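Local atomic coordinates of activating signal cointegrator 1 complex subunit 2 (Homo sapiens, PDB entry 6YXQ), a protein that binds polyubiquitin chains and recruits the helicase subunit ASCC3 and ALKBH3 to DNA damage, and also takes part in rescuing stalled ribosomes. Residues 236-240 with 292-296; 283-287 with 320-326. All coordinates share one frame; numbering follows the deposited sequence.

Contact 1: 236-240 with 292-296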
ATOM      1  N   LEU B 236     -15.500 -30.401   6.729  1.00117.76           N
ATOM      2  CA  LEU B 236     -16.175 -30.264   8.008  1.00100.61           C
ATOM      3  C   LEU B 236     -16.792 -28.884   8.175  1.00 97.69           C
ATOM      4  O   LEU B 236     -16.190 -27.868   7.819  1.00 97.34           O
ATOM      5  CB  LEU B 236     -15.197 -30.532   9.147  1.00 95.16           C
ATOM      6  CG  LEU B 236     -14.766 -31.987   9.252  1.00 87.27           C
ATOM      7  CD1 LEU B 236     -13.638 -32.122  10.267  1.00 85.50           C
ATOM      8  CD2 LEU B 236     -15.966 -32.852   9.610  1.00 72.03           C
ATOM      9  N   THR B 237     -17.999 -28.858   8.738  1.00 94.65           N
ATOM     10  CA  THR B 237     -18.649 -27.602   9.063  1.00 93.59           C
ATOM     11  C   THR B 237     -17.828 -26.851  10.113  1.00 95.35           C
ATOM     12  O   THR B 237     -16.990 -27.444  10.796  1.00101.81           O
ATOM     13  CB  THR B 237     -20.068 -27.857   9.570  1.00 97.97           C
ATOM     14  OG1 THR B 237     -20.015 -28.542  10.829  1.00104.73           O
ATOM     15  CG2 THR B 237     -20.851 -28.691   8.561  1.00 98.55           C
ATOM     16  N   PRO B 238     -18.033 -25.536  10.237  1.00 82.10           N
ATOM     17  CA  PRO B 238     -17.251 -24.765  11.218  1.00 79.16           C
ATOM     18  C   PRO B 238     -17.317 -25.306  12.637  1.00 93.08           C
ATOM     19  O   PRO B 238     -16.378 -25.091  13.414  1.00 93.24           O
ATOM     20  CB  PRO B 238     -17.866 -23.361  11.122  1.00 78.68           C
ATOM     21  CG  PRO B 238     -18.377 -23.270   9.731  1.00 77.48           C
ATOM     22  CD  PRO B 238     -18.795 -24.660   9.325  1.00 81.08           C
ATOM     23  N   SER B 239     -18.392 -26.009  13.001  1.00102.46           N
ATOM     24  CA  SER B 239     -18.488 -26.548  14.354  1.00 93.40           C
ATOM     25  C   SER B 239     -17.474 -27.657  14.591  1.00 94.69           C
ATOM     26  O   SER B 239     -17.027 -27.857  15.726  1.00109.07           O
ATOM     27  CB  SER B 239     -19.904 -27.058  14.614  1.00 85.96           C
ATOM     28  OG  SER B 239     -20.861 -26.178  14.050  1.00 94.63           O
ATOM     29  N   ASP B 240     -17.082 -28.372  13.538  1.00 97.35           N
ATOM     30  CA  ASP B 240     -16.186 -29.517  13.662  1.00104.92           C
ATOM     31  C   ASP B 240     -14.754 -29.188  13.266  1.00105.60           C
ATOM     32  O   ASP B 240     -13.821 -29.549  13.984  1.00116.75           O
ATOM     33  CB  ASP B 240     -16.715 -30.677  12.817  1.00107.87           C
ATOM     34  CG  ASP B 240     -18.209 -30.840  12.951  1.00109.62           C
ATOM     35  OD1 ASP B 240     -18.688 -30.820  14.105  1.00115.68           O
ATOM     36  OD2 ASP B 240     -18.900 -30.980  11.917  1.00 99.10           O
ATOM     37  N   PRO B 292     -25.056 -17.802   9.524  1.00 59.43           N
ATOM     38  CA  PRO B 292     -25.607 -18.537  10.687  1.00 60.72           C
ATOM     39  C   PRO B 292     -24.698 -19.635  11.220  1.00 76.87           C
ATOM     40  O   PRO B 292     -24.477 -19.723  12.439  1.00 83.88           O
ATOM     41  CB  PRO B 292     -26.923 -19.100  10.135  1.00 51.37           C
ATOM     42  CG  PRO B 292     -27.312 -18.146   9.055  1.00 47.95           C
ATOM     43  CD  PRO B 292     -26.022 -17.751   8.417  1.00 73.89           C
ATOM     44  N   GLU B 293     -24.167 -20.482  10.337  1.00 88.35           N
ATOM     45  CA  GLU B 293     -23.376 -21.621  10.793  1.00 87.45           C
ATOM     46  C   GLU B 293     -22.112 -21.162  11.511  1.00 87.82           C
ATOM     47  O   GLU B 293     -21.770 -21.684  12.580  1.00100.03           O
ATOM     48  CB  GLU B 293     -23.038 -22.530   9.607  1.00 93.31           C
ATOM     49  CG  GLU B 293     -22.254 -23.779   9.965  1.00101.30           C
ATOM     50  CD  GLU B 293     -23.016 -24.699  10.898  1.00126.00           C
ATOM     51  OE1 GLU B 293     -24.247 -24.842  10.720  1.00126.32           O
ATOM     52  OE2 GLU B 293     -22.384 -25.273  11.812  1.00135.74           O
HETATM   53  N   MSE B 294     -21.421 -20.174  10.953  1.00 75.19           N
HETATM   54  CA  MSE B 294     -20.187 -19.667  11.540  1.00 79.87           C
HETATM   55  C   MSE B 294     -20.443 -18.936  12.852  1.00 79.44           C
HETATM   56  O   MSE B 294     -19.660 -19.044  13.798  1.00 68.94           O
HETATM   57  CB  MSE B 294     -19.474 -18.737  10.565  1.00 71.73           C
HETATM   58  CG  MSE B 294     -19.358 -19.247   9.142  1.00 87.36           C
HETATM   59 SE   MSE B 294     -17.837 -18.346   8.333  1.00115.22          SE
HETATM   60  CE  MSE B 294     -18.513 -17.654   6.698  1.00101.05           C
ATOM     61  N   GLU B 295     -21.543 -18.181  12.900  1.00 77.39           N
ATOM     62  CA  GLU B 295     -21.967 -17.578  14.160  1.00 77.82           C
ATOM     63  C   GLU B 295     -22.130 -18.637  15.243  1.00 86.67           C
ATOM     64  O   GLU B 295     -21.541 -18.530  16.330  1.00 93.89           O
ATOM     65  CB  GLU B 295     -23.276 -16.816  13.959  1.00 78.57           C
ATOM     66  CG  GLU B 295     -23.125 -15.309  13.859  1.00 90.38           C
ATOM     67  CD  GLU B 295     -24.453 -14.593  14.034  1.00104.59           C
ATOM     68  OE1 GLU B 295     -24.495 -13.355  13.869  1.00104.38           O
ATOM     69  OE2 GLU B 295     -25.457 -15.275  14.342  1.00103.73           O
ATOM     70  N   SER B 296     -22.923 -19.677  14.957  1.00 77.35           N
ATOM     71  CA  SER B 296     -23.174 -20.700  15.967  1.00 75.77           C
ATOM     72  C   SER B 296     -21.893 -21.423  16.357  1.00 81.48           C
ATOM     73  O   SER B 296     -21.683 -21.732  17.535  1.00 91.54           O
ATOM     74  CB  SER B 296     -24.217 -21.702  15.473  1.00 72.84           C
ATOM     75  OG  SER B 296     -24.411 -22.725  16.442  1.00 85.32           O
TER
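E293 leaves helix 279-300 with CG anti to its backbone N (chi1 -178°), then bends at chi2 (62°), and this bend carries its carboxylate to the hydroxyl of S239 on the facing loop. In S239 a chi1 of -40° sets OG toward E293 OE2. The loop stretch 237-240 is a beta turn, closed by the backbone bond from D240 N to T237 O (2.9 Å), and it packs against the helix in the N-terminal, mostly helical part of ASCC2. S239 OG meets E293 OE2 at 2.9 Å in a weak hydrogen bond, and the same hydroxyl has a second weak bond to K300 NZ, about two turns on, at the C-terminal end of the same helix. T237 touches E293 lightly with its CB. Its OG1 is turned to the other end of the turn, donating to D240 OD2 from above the carboxylate plane at 2.9 Å; T237 can be phosphorylated, but carries no phosphate here. P238 supplies the apolar part, its ring lying obliquely across the bent E293 chain with CD 3.6 Å from E293 CG. L246 and A297 also touch this proline. Although the CB of selenomethionine M294 points away from the loop, its CG still lies 4.2 Å from P238 CG.

Contact 2: 283-287 with 320-326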
ATOM      1  N   LEU B 283     -24.111 -12.091  -2.839  1.00 62.23           N
ATOM      2  CA  LEU B 283     -23.669 -11.847  -1.473  1.00 61.17           C
ATOM      3  C   LEU B 283     -24.802 -12.024  -0.480  1.00 64.56           C
ATOM      4  O   LEU B 283     -24.554 -12.436   0.654  1.00 86.90           O
ATOM      5  CB  LEU B 283     -23.025 -10.462  -1.342  1.00 55.97           C
ATOM      6  CG  LEU B 283     -23.808  -9.176  -1.116  1.00 60.57           C
ATOM      7  CD1 LEU B 283     -24.082  -8.946   0.351  1.00 73.88           C
ATOM      8  CD2 LEU B 283     -22.991  -8.031  -1.670  1.00 66.88           C
ATOM      9  N   ALA B 284     -26.044 -11.763  -0.886  1.00 55.43           N
ATOM     10  CA  ALA B 284     -27.172 -12.040  -0.003  1.00 60.29           C
ATOM     11  C   ALA B 284     -27.265 -13.531   0.315  1.00 68.83           C
ATOM     12  O   ALA B 284     -27.380 -13.930   1.485  1.00 61.85           O
ATOM     13  CB  ALA B 284     -28.465 -11.541  -0.641  1.00 63.07           C
ATOM     14  N   SER B 285     -27.206 -14.373  -0.717  1.00 62.05           N
ATOM     15  CA  SER B 285     -27.314 -15.808  -0.484  1.00 71.66           C
ATOM     16  C   SER B 285     -26.079 -16.348   0.222  1.00 72.61           C
ATOM     17  O   SER B 285     -26.187 -17.263   1.048  1.00 73.58           O
ATOM     18  CB  SER B 285     -27.547 -16.539  -1.799  1.00 67.09           C
ATOM     19  OG  SER B 285     -26.850 -15.888  -2.832  1.00 67.11           O
ATOM     20  N   PHE B 286     -24.897 -15.802  -0.087  1.00 68.28           N
ATOM     21  CA  PHE B 286     -23.710 -16.175   0.671  1.00 58.14           C
ATOM     22  C   PHE B 286     -23.883 -15.839   2.139  1.00 68.96           C
ATOM     23  O   PHE B 286     -23.497 -16.624   3.008  1.00 65.14           O
ATOM     24  CB  PHE B 286     -22.473 -15.470   0.121  1.00 53.97           C
ATOM     25  CG  PHE B 286     -21.263 -15.619   1.001  1.00 65.04           C
ATOM     26  CD1 PHE B 286     -20.461 -16.744   0.909  1.00 72.53           C
ATOM     27  CD2 PHE B 286     -20.937 -14.645   1.931  1.00 73.68           C
ATOM     28  CE1 PHE B 286     -19.354 -16.893   1.721  1.00 76.45           C
ATOM     29  CE2 PHE B 286     -19.830 -14.789   2.751  1.00 79.25           C
ATOM     30  CZ  PHE B 286     -19.039 -15.914   2.646  1.00 78.54           C
ATOM     31  N   TYR B 287     -24.420 -14.651   2.433  1.00 75.18           N
ATOM     32  CA  TYR B 287     -24.718 -14.270   3.807  1.00 68.24           C
ATOM     33  C   TYR B 287     -25.608 -15.312   4.467  1.00 64.03           C
ATOM     34  O   TYR B 287     -25.281 -15.844   5.534  1.00 70.02           O
ATOM     35  CB  TYR B 287     -25.380 -12.888   3.817  1.00 60.09           C
ATOM     36  CG  TYR B 287     -25.357 -12.182   5.154  1.00 60.53           C
ATOM     37  CD1 TYR B 287     -26.356 -12.401   6.089  1.00 61.74           C
ATOM     38  CD2 TYR B 287     -24.344 -11.293   5.475  1.00 59.76           C
ATOM     39  CE1 TYR B 287     -26.343 -11.768   7.309  1.00 61.45           C
ATOM     40  CE2 TYR B 287     -24.322 -10.653   6.696  1.00 65.09           C
ATOM     41  CZ  TYR B 287     -25.327 -10.895   7.613  1.00 71.49           C
ATOM     42  OH  TYR B 287     -25.328 -10.260   8.839  1.00 69.01           O
ATOM     43  N   ARG B 320     -19.817  -9.036   8.109  1.00 51.31           N
ATOM     44  CA  ARG B 320     -21.237  -8.918   7.794  1.00 58.86           C
ATOM     45  C   ARG B 320     -21.612  -7.466   7.531  1.00 68.78           C
ATOM     46  O   ARG B 320     -22.311  -7.156   6.551  1.00 70.54           O
ATOM     47  CB  ARG B 320     -22.065  -9.507   8.932  1.00 53.06           C
ATOM     48  CG  ARG B 320     -21.643 -10.914   9.266  1.00 54.47           C
ATOM     49  CD  ARG B 320     -22.296 -11.435  10.513  1.00 56.13           C
ATOM     50  NE  ARG B 320     -23.589 -10.816  10.762  1.00 77.77           N
ATOM     51  CZ  ARG B 320     -23.912 -10.205  11.894  1.00 80.05           C
ATOM     52  NH1 ARG B 320     -23.030 -10.137  12.880  1.00 74.41           N
ATOM     53  NH2 ARG B 320     -25.114  -9.667  12.046  1.00 82.49           N
ATOM     54  N   LYS B 321     -21.124  -6.556   8.381  1.00 72.86           N
ATOM     55  CA  LYS B 321     -21.393  -5.135   8.178  1.00 60.14           C
ATOM     56  C   LYS B 321     -20.870  -4.663   6.822  1.00 64.13           C
ATOM     57  O   LYS B 321     -21.576  -3.974   6.076  1.00 63.77           O
ATOM     58  CB  LYS B 321     -20.779  -4.324   9.315  1.00 56.11           C
ATOM     59  CG  LYS B 321     -21.110  -2.849   9.258  1.00 68.45           C
ATOM     60  CD  LYS B 321     -20.437  -2.092  10.397  1.00 81.08           C
ATOM     61  CE  LYS B 321     -20.711  -0.593  10.329  1.00 77.37           C
ATOM     62  NZ  LYS B 321     -19.872   0.176  11.303  1.00 67.21           N
ATOM     63  N   LYS B 322     -19.634  -5.041   6.478  1.00 66.93           N
ATOM     64  CA  LYS B 322     -19.061  -4.609   5.206  1.00 59.65           C
ATOM     65  C   LYS B 322     -19.815  -5.203   4.021  1.00 67.96           C
ATOM     66  O   LYS B 322     -19.960  -4.548   2.982  1.00 67.44           O
ATOM     67  CB  LYS B 322     -17.584  -4.988   5.133  1.00 61.19           C
ATOM     68  CG  LYS B 322     -16.698  -4.223   6.092  1.00 56.62           C
ATOM     69  CD  LYS B 322     -16.900  -2.734   5.954  1.00 65.26           C
ATOM     70  CE  LYS B 322     -16.467  -2.004   7.211  1.00 71.09           C
ATOM     71  NZ  LYS B 322     -16.876  -0.577   7.174  1.00 79.39           N
ATOM     72  N   LEU B 323     -20.294  -6.444   4.149  1.00 68.10           N
ATOM     73  CA  LEU B 323     -21.080  -7.040   3.073  1.00 65.21           C
ATOM     74  C   LEU B 323     -22.348  -6.239   2.824  1.00 65.19           C
ATOM     75  O   LEU B 323     -22.690  -5.928   1.674  1.00 71.98           O
ATOM     76  CB  LEU B 323     -21.424  -8.495   3.403  1.00 56.56           C
ATOM     77  CG  LEU B 323     -20.499  -9.610   2.907  1.00 58.62           C
ATOM     78  CD1 LEU B 323     -20.706 -10.887   3.709  1.00 58.89           C
ATOM     79  CD2 LEU B 323     -20.744  -9.879   1.443  1.00 68.26           C
HETATM   80  N   MSE B 324     -23.054  -5.885   3.893  1.00 73.75           N
HETATM   81  CA  MSE B 324     -24.286  -5.120   3.709  1.00 88.94           C
HETATM   82  C   MSE B 324     -24.024  -3.717   3.167  1.00 76.00           C
HETATM   83  O   MSE B 324     -24.818  -3.176   2.386  1.00 71.18           O
HETATM   84  CB  MSE B 324     -25.069  -5.026   5.010  1.00101.50           C
HETATM   85  CG  MSE B 324     -26.005  -6.186   5.217  1.00114.61           C
HETATM   86 SE   MSE B 324     -25.334  -7.341   6.577  1.00184.97          SE
HETATM   87  CE  MSE B 324     -26.024  -6.367   8.112  1.00170.48           C
ATOM     88  N   GLU B 325     -22.904  -3.125   3.587  1.00 69.47           N
ATOM     89  CA  GLU B 325     -22.536  -1.819   3.052  1.00 60.51           C
ATOM     90  C   GLU B 325     -22.232  -1.906   1.561  1.00 75.76           C
ATOM     91  O   GLU B 325     -22.614  -1.018   0.791  1.00 92.99           O
ATOM     92  CB  GLU B 325     -21.351  -1.252   3.832  1.00 55.87           C
ATOM     93  CG  GLU B 325     -21.696  -0.980   5.289  1.00 71.09           C
ATOM     94  CD  GLU B 325     -20.545  -0.407   6.092  1.00 71.88           C
ATOM     95  OE1 GLU B 325     -19.380  -0.761   5.810  1.00 64.09           O
ATOM     96  OE2 GLU B 325     -20.817   0.395   7.014  1.00 75.93           O
ATOM     97  N   ILE B 326     -21.561  -2.977   1.133  1.00 65.40           N
ATOM     98  CA  ILE B 326     -21.346  -3.201  -0.295  1.00 68.30           C
ATOM     99  C   ILE B 326     -22.683  -3.282  -1.023  1.00 72.34           C
ATOM    100  O   ILE B 326     -22.897  -2.629  -2.060  1.00 60.52           O
ATOM    101  CB  ILE B 326     -20.506  -4.474  -0.509  1.00 56.72           C
ATOM    102  CG1 ILE B 326     -19.082  -4.260  -0.003  1.00 64.85           C
ATOM    103  CG2 ILE B 326     -20.479  -4.872  -1.971  1.00 52.27           C
ATOM    104  CD1 ILE B 326     -18.283  -5.529   0.105  1.00 54.21           C
TER
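Two consecutive helices of an antiparallel helical hairpin, 279-300 and 306-340, pack here through Y287, R320, L323 and L283; the axes of the short segments approach to 10.7 Å, at 157° between their N-to-C directions. The polar join is at Y287. With CG anti to its backbone N (chi1 -162°), the ring reaches over to R320, whose NE gives a hydrogen bond to the phenol OH at 2.7 Å, the oxygen lying close to the guanidinium plane. R320 CB sits at the edge of the ring, and ring and guanidinium planes are 52° apart. Selenomethionine M324, its chain bent twice, brings SE obliquely to the same ring, 4.2 Å from the Y287 centroid, in a Met-aromatic contact. Y287 OH is hydrogen-bonded to D370 OD2 as well, so a phenylalanine here would probably leave R320 NE and D370 OD2 without the hydroxyl they share. Next to Y287, L323 fills the interface with both methyls: CD1 touches the edges of the F286 and Y287 rings, 4.1 Å from F286 CE2, while CD2 lies against L283, 3.6 Å from L283 CD1. L283 CD2 goes on to I326 CG2 at 4.0 Å, extending the apolar seam. Helix 243-266 covers one flank, with L253 on F286, C257 on L323 and W261 on I326, and helix 365-374 covers M324 and R320. K321, on the far side of helix 306-340, is salt-bridged to D181 of the ASCC3 chain.

Overall arrangement
Contacts 1 and 2 share helix 279-300, and their centres lie 18 Å apart. Contact 2 is buried, about 15 Å from the centre of the chain, whereas contact 1 is only partly buried and its centre lies about 28 Å out. The two meet along the shared helix, where P292 CD packs 3.5 Å from Y287 O. E295, whose side chain touches W313 and L316 of helix 306-340, gives a second link: its OE1 makes a long, weak ion pair with R320 NH1 and a salt bridge with R366. Helix 243-266 spans both, L253 touching M294 of contact 1 and F286 of contact 2. The ASCC3 chain reaches contact 2 but does not touch contact 1.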